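Local coordinates for protein rhamnonate dehydratase (Gibberella zeae PH-1, PDB 3FXG) that probably dehydrates the sugar acid rhamnonate as a magnesium-dependent lyase of the enolase superfamily, at residues V69-T74 / L138-L143; E248-P253 / V269-G274. All coordinates share one frame; numbering follows the deposited sequence.

Interaction 1 of 2, residues V69-T74 / L138-L143; sequences VEIEAT and LALWDL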
loop_
_atom_site.group_PDB
_atom_site.type_symbol
_atom_site.label_atom_id
_atom_site.label_comp_id
_atom_site.label_asym_id
_atom_site.label_seq_id
_atom_site.Cartn_x
_atom_site.Cartn_y
_atom_site.Cartn_z
ATOM N N VAL A 69 20.000 26.808 34.231
ATOM C CA VAL A 69 21.172 25.955 34.324
ATOM C C VAL A 69 22.412 26.766 33.977
ATOM O O VAL A 69 22.413 27.525 33.008
ATOM C CB VAL A 69 21.072 24.758 33.351
ATOM C CG1 VAL A 69 22.403 24.026 33.283
ATOM C CG2 VAL A 69 19.969 23.812 33.805
ATOM N N GLU A 70 23.459 26.619 34.781
ATOM C CA GLU A 70 24.715 27.309 34.521
ATOM C C GLU A 70 25.801 26.251 34.380
ATOM O O GLU A 70 25.896 25.339 35.200
ATOM C CB GLU A 70 25.098 28.250 35.671
ATOM C CG GLU A 70 24.126 29.389 35.947
ATOM C CD GLU A 70 24.691 30.398 36.943
ATOM O OE1 GLU A 70 25.236 29.966 37.979
ATOM O OE2 GLU A 70 24.587 31.617 36.696
ATOM N N ILE A 71 26.607 26.362 33.331
ATOM C CA ILE A 71 27.697 25.422 33.125
ATOM C C ILE A 71 28.978 26.248 33.083
ATOM O O ILE A 71 29.143 27.103 32.216
ATOM C CB ILE A 71 27.527 24.638 31.808
ATOM C CG1 ILE A 71 26.229 23.827 31.860
ATOM C CG2 ILE A 71 28.726 23.712 31.591
ATOM C CD1 ILE A 71 25.912 23.086 30.566
ATOM N N GLU A 72 29.866 26.006 34.039
ATOM C CA GLU A 72 31.117 26.752 34.114
ATOM C C GLU A 72 32.288 25.936 33.598
ATOM O O GLU A 72 32.462 24.777 33.977
ATOM C CB GLU A 72 31.394 27.180 35.556
ATOM C CG GLU A 72 32.576 28.128 35.692
ATOM C CD GLU A 72 32.768 28.622 37.109
ATOM O OE1 GLU A 72 31.762 28.997 37.745
ATOM O OE2 GLU A 72 33.923 28.646 37.582
ATOM N N ALA A 73 33.083 26.549 32.727
ATOM C CA ALA A 73 34.254 25.894 32.155
ATOM C C ALA A 73 35.468 26.162 33.041
ATOM O O ALA A 73 35.430 27.035 33.912
ATOM C CB ALA A 73 34.510 26.412 30.738
ATOM N N THR A 74 36.544 25.419 32.807
ATOM C CA THR A 74 37.765 25.561 33.593
ATOM C C THR A 74 38.443 26.924 33.447
ATOM O O THR A 74 39.312 27.272 34.245
ATOM C CB THR A 74 38.787 24.465 33.228
ATOM O OG1 THR A 74 38.989 24.452 31.809
ATOM C CG2 THR A 74 38.284 23.101 33.668
ATOM N N LEU A 138 21.375 23.718 25.566
ATOM C CA LEU A 138 21.380 25.140 25.235
ATOM C C LEU A 138 22.449 25.872 26.048
ATOM O O LEU A 138 23.109 26.779 25.542
ATOM C CB LEU A 138 19.995 25.752 25.489
ATOM C CG LEU A 138 18.898 25.323 24.501
ATOM C CD1 LEU A 138 17.534 25.838 24.957
ATOM C CD2 LEU A 138 19.229 25.858 23.112
ATOM N N ALA A 139 22.625 25.476 27.306
ATOM C CA ALA A 139 23.645 26.098 28.149
ATOM C C ALA A 139 25.020 25.772 27.573
ATOM O O ALA A 139 25.937 26.588 27.631
ATOM C CB ALA A 139 23.535 25.588 29.588
ATOM N N LEU A 140 25.160 24.575 27.013
ATOM C CA LEU A 140 26.421 24.170 26.411
ATOM C C LEU A 140 26.709 25.056 25.206
ATOM O O LEU A 140 27.833 25.530 25.033
ATOM C CB LEU A 140 26.371 22.699 25.977
ATOM C CG LEU A 140 26.538 21.645 27.074
ATOM C CD1 LEU A 140 26.313 20.257 26.486
ATOM C CD2 LEU A 140 27.940 21.745 27.679
ATOM N N TRP A 141 25.695 25.291 24.375
ATOM C CA TRP A 141 25.888 26.135 23.202
ATOM C C TRP A 141 26.206 27.571 23.597
ATOM O O TRP A 141 27.029 28.219 22.956
ATOM C CB TRP A 141 24.658 26.092 22.290
ATOM C CG TRP A 141 24.648 24.871 21.406
ATOM C CD1 TRP A 141 23.928 23.723 21.590
ATOM C CD2 TRP A 141 25.425 24.673 20.221
ATOM N NE1 TRP A 141 24.208 22.822 20.587
ATOM C CE2 TRP A 141 25.124 23.379 19.735
ATOM C CE3 TRP A 141 26.347 25.462 19.522
ATOM C CZ2 TRP A 141 25.712 22.859 18.578
ATOM C CZ3 TRP A 141 26.934 24.945 18.372
ATOM C CH2 TRP A 141 26.612 23.653 17.912
ATOM N N ASP A 142 25.561 28.060 24.654
ATOM C CA ASP A 142 25.811 29.418 25.134
ATOM C C ASP A 142 27.282 29.503 25.545
ATOM O O ASP A 142 27.970 30.475 25.235
ATOM C CB ASP A 142 24.903 29.730 26.335
ATOM C CG ASP A 142 24.981 31.191 26.772
ATOM O OD1 ASP A 142 24.760 32.089 25.930
ATOM O OD2 ASP A 142 25.251 31.441 27.968
ATOM N N LEU A 143 27.756 28.472 26.238
ATOM C CA LEU A 143 29.144 28.407 26.685
ATOM C C LEU A 143 30.109 28.392 25.498
ATOM O O LEU A 143 31.124 29.091 25.501
ATOM C CB LEU A 143 29.357 27.152 27.539
ATOM C CG LEU A 143 30.794 26.788 27.924
ATOM C CD1 LEU A 143 31.400 27.897 28.774
ATOM C CD2 LEU A 143 30.795 25.466 28.682
#

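Interaction 2 of 2, residues E248-P253 / V269-G274; sequences EECLSP and VKFTTG. With MG (magnesium ion), chain I.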
loop_
_atom_site.group_PDB
_atom_site.type_symbol
_atom_site.label_atom_id
_atom_site.label_comp_id
_atom_site.label_asym_id
_atom_site.label_seq_id
_atom_site.Cartn_x
_atom_site.Cartn_y
_atom_site.Cartn_z
ATOM N N GLU A 248 -3.245 25.020 13.580
ATOM C CA GLU A 248 -2.176 24.483 14.416
ATOM C C GLU A 248 -2.558 23.545 15.559
ATOM O O GLU A 248 -3.490 23.805 16.321
ATOM C CB GLU A 248 -1.362 25.655 14.972
ATOM C CG GLU A 248 -0.100 25.259 15.713
ATOM C CD GLU A 248 0.819 26.444 15.941
ATOM O OE1 GLU A 248 0.970 27.262 15.008
ATOM O OE2 GLU A 248 1.395 26.554 17.042
ATOM N N GLU A 249 -1.793 22.461 15.673
ATOM C CA GLU A 249 -1.972 21.441 16.705
ATOM C C GLU A 249 -3.430 21.083 16.976
ATOM O O GLU A 249 -3.883 21.110 18.121
ATOM C CB GLU A 249 -1.289 21.884 18.008
ATOM C CG GLU A 249 -0.719 20.710 18.808
ATOM C CD GLU A 249 0.048 21.127 20.057
ATOM O OE1 GLU A 249 0.736 20.257 20.635
ATOM O OE2 GLU A 249 -0.039 22.307 20.470
ATOM N N CYS A 250 -4.159 20.741 15.918
ATOM C CA CYS A 250 -5.564 20.367 16.041
ATOM C C CYS A 250 -5.752 19.094 16.850
ATOM O O CYS A 250 -6.709 18.972 17.611
ATOM C CB CYS A 250 -6.184 20.150 14.663
ATOM S SG CYS A 250 -6.243 21.618 13.635
ATOM N N LEU A 251 -4.833 18.148 16.684
ATOM C CA LEU A 251 -4.928 16.870 17.378
ATOM C C LEU A 251 -3.961 16.693 18.538
ATOM O O LEU A 251 -2.994 17.442 18.695
ATOM C CB LEU A 251 -4.694 15.727 16.386
ATOM C CG LEU A 251 -5.528 15.732 15.101
ATOM C CD1 LEU A 251 -5.122 14.542 14.227
ATOM C CD2 LEU A 251 -7.006 15.666 15.444
ATOM N N SER A 252 -4.244 15.687 19.357
ATOM C CA SER A 252 -3.376 15.343 20.470
ATOM C C SER A 252 -2.060 14.887 19.846
ATOM O O SER A 252 -2.055 14.328 18.749
ATOM C CB SER A 252 -3.977 14.178 21.262
ATOM O OG SER A 252 -2.983 13.530 22.032
ATOM N N PRO A 253 -0.924 15.140 20.518
ATOM C CA PRO A 253 0.366 14.712 19.967
ATOM C C PRO A 253 0.438 13.182 19.849
ATOM O O PRO A 253 1.314 12.650 19.166
ATOM C CB PRO A 253 1.372 15.262 20.977
ATOM C CG PRO A 253 0.701 16.514 21.461
ATOM C CD PRO A 253 -0.728 16.051 21.661
ATOM N N VAL A 269 -5.801 22.689 2.511
ATOM C CA VAL A 269 -5.667 23.483 3.729
ATOM C C VAL A 269 -4.396 23.091 4.476
ATOM O O VAL A 269 -4.044 21.911 4.548
ATOM C CB VAL A 269 -6.883 23.285 4.663
ATOM C CG1 VAL A 269 -6.720 24.119 5.924
ATOM C CG2 VAL A 269 -8.162 23.679 3.938
ATOM N N LYS A 270 -3.712 24.083 5.037
ATOM C CA LYS A 270 -2.474 23.834 5.766
ATOM C C LYS A 270 -2.689 23.467 7.233
ATOM O O LYS A 270 -3.507 24.074 7.930
ATOM C CB LYS A 270 -1.556 25.061 5.683
ATOM C CG LYS A 270 -1.134 25.432 4.262
ATOM C CD LYS A 270 0.097 26.335 4.269
ATOM C CE LYS A 270 -0.250 27.769 4.604
ATOM N NZ LYS A 270 -0.972 28.418 3.476
ATOM N N PHE A 271 -1.940 22.468 7.690
ATOM C CA PHE A 271 -2.003 22.008 9.073
ATOM C C PHE A 271 -0.589 21.937 9.632
ATOM O O PHE A 271 0.348 21.601 8.906
ATOM C CB PHE A 271 -2.669 20.633 9.136
ATOM C CG PHE A 271 -4.118 20.666 8.765
ATOM C CD1 PHE A 271 -5.077 21.034 9.704
ATOM C CD2 PHE A 271 -4.517 20.412 7.457
ATOM C CE1 PHE A 271 -6.418 21.156 9.344
ATOM C CE2 PHE A 271 -5.857 20.531 7.084
ATOM C CZ PHE A 271 -6.808 20.907 8.032
ATOM N N THR A 272 -0.437 22.261 10.914
ATOM C CA THR A 272 0.872 22.241 11.557
ATOM C C THR A 272 0.766 21.631 12.949
ATOM O O THR A 272 -0.331 21.478 13.486
ATOM C CB THR A 272 1.448 23.670 11.712
ATOM O OG1 THR A 272 0.772 24.343 12.783
ATOM C CG2 THR A 272 1.253 24.474 10.426
ATOM N N THR A 273 1.911 21.280 13.525
ATOM C CA THR A 273 1.952 20.713 14.868
ATOM C C THR A 273 3.401 20.434 15.238
ATOM O O THR A 273 4.309 20.690 14.441
ATOM C CB THR A 273 1.153 19.389 14.953
ATOM O OG1 THR A 273 1.070 18.965 16.317
ATOM C CG2 THR A 273 1.838 18.290 14.138
ATOM N N GLY A 274 3.617 19.933 16.451
ATOM C CA GLY A 274 4.965 19.591 16.863
ATOM C C GLY A 274 5.533 20.183 18.141
ATOM O O GLY A 274 6.544 19.690 18.630
HETATM MG MG MG I . 0.991 26.413 19.233
HETATM O O HOH W 1 2.683 18.836 19.160
HETATM O O HOH W 2 -0.443 24.958 20.258
HETATM O O HOH W 3 -3.059 20.981 13.113
HETATM O O HOH W 4 -1.534 17.959 16.519
HETATM O O HOH W 5 2.148 28.567 19.657
#

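Interaction 1 of 2, residues V69-T74 / L138-L143
I71 of the strand meets A139, L140 and L143 of the helix. Its CD1 methyl lies 3.6 Å from A139 CB, and the same methyl is 3.8 Å from L140 CD2. The other branch goes to the next turn of the helix: I71 CG2 is 4.0 Å from L143 CD2. With CG1 anti to the carbonyl carbon (chi1 -61°) and CG2 anti to the backbone N, CD1 is carried to A139 and L140 and CG2 to L143. L143 and I71 meet at about a right angle. L143 forks in its turn, since its CD1 is 4.0 Å from A73 CB. At the other end of the strand segment, V69 CG1 approaches A139 CB at 4.2 Å. No hydrogen bond joins the two segments; the contact is wholly apolar and buried.

A139 is the point of closest backbone approach, with its CA 6.5 Å from that of I71. The axes of the two segments come to 8.1 Å, a close approach consistent with the small side chain of A139. They run in roughly the same direction, at an angle of 41°. V69, I71 and A73 point to the helix, while E70 and E72 point to the other face of the sheet and form salt bridges with R15. I11 of strand 11-19 touches both I71 and L140, and L112 of helix 109-119 packs on L140. D142 accepts a hydrogen bond from F80 N, which ties the helix to strand 78-84 as well.

This is a helix laid on one face of an antiparallel sheet. It belongs to the N-terminal alpha+beta domain of the mandelate racemase and muconate lactonizing enzyme family, with helix 128-148 covering the apolar side of strand 66-73.

Interaction 2 of 2, residues E248-P253 / V269-G274
Two neighbouring parallel strands of the enolase-superfamily barrel meet here, where one carries a magnesium ligand at its C-terminal end. E248 pairs with T272, and E249 N then donates to T272 O at 2.8 Å, from above the carbonyl plane. Water 3 donates to the same oxygen and accepts from C250 N, bridging the start of the loop after E248 to strand 270-273. C250 SG lies 4.1 Å from F271 CD1, at the edge of the ring. E249 CG lies 3.5 Å from T273 OG1, the side chains crossing at about a right angle.

E248 CG is anti to its backbone N (chi1 -172°), and the chain extends past T272 to the metal. T272 OG1 touches E248 CG at 3.2 Å and is hydrogen-bonded to Q296. E248 OE2 binds magnesium at 2.2 Å. D222 and E275 are the other protein ligands.

E249 acts in the second shell: its OE2 accepts from metal-bound water 2 at 2.7 Å, and H276 ND1 is hydrogen-bonded to its OE1. E248 OE1 has a salt bridge to K185 and hydrogen bonds from Q296 and W246; with OE2 on the metal, this would fix how the carboxylate is turned.

Interaction 1 comes first in the chain and is complete before interaction 2 begins. Their centres are 34 Å apart, on opposite sides of the chain's centre, and their nearest atoms are about 14 Å apart, so they do not touch. They share no sheet. Interaction 1 lies in the N-terminal domain, where an antiparallel sheet is backed by helix 128-148. Interaction 2 lies in the barrel domain, between the end of strand 246-248 with the loop after it and the parallel strand 270-273. One is an apolar helix-sheet interface; the other holds part of the magnesium site. Together they sample the two-domain build of the enolase superfamily, with the metal ligands on the barrel.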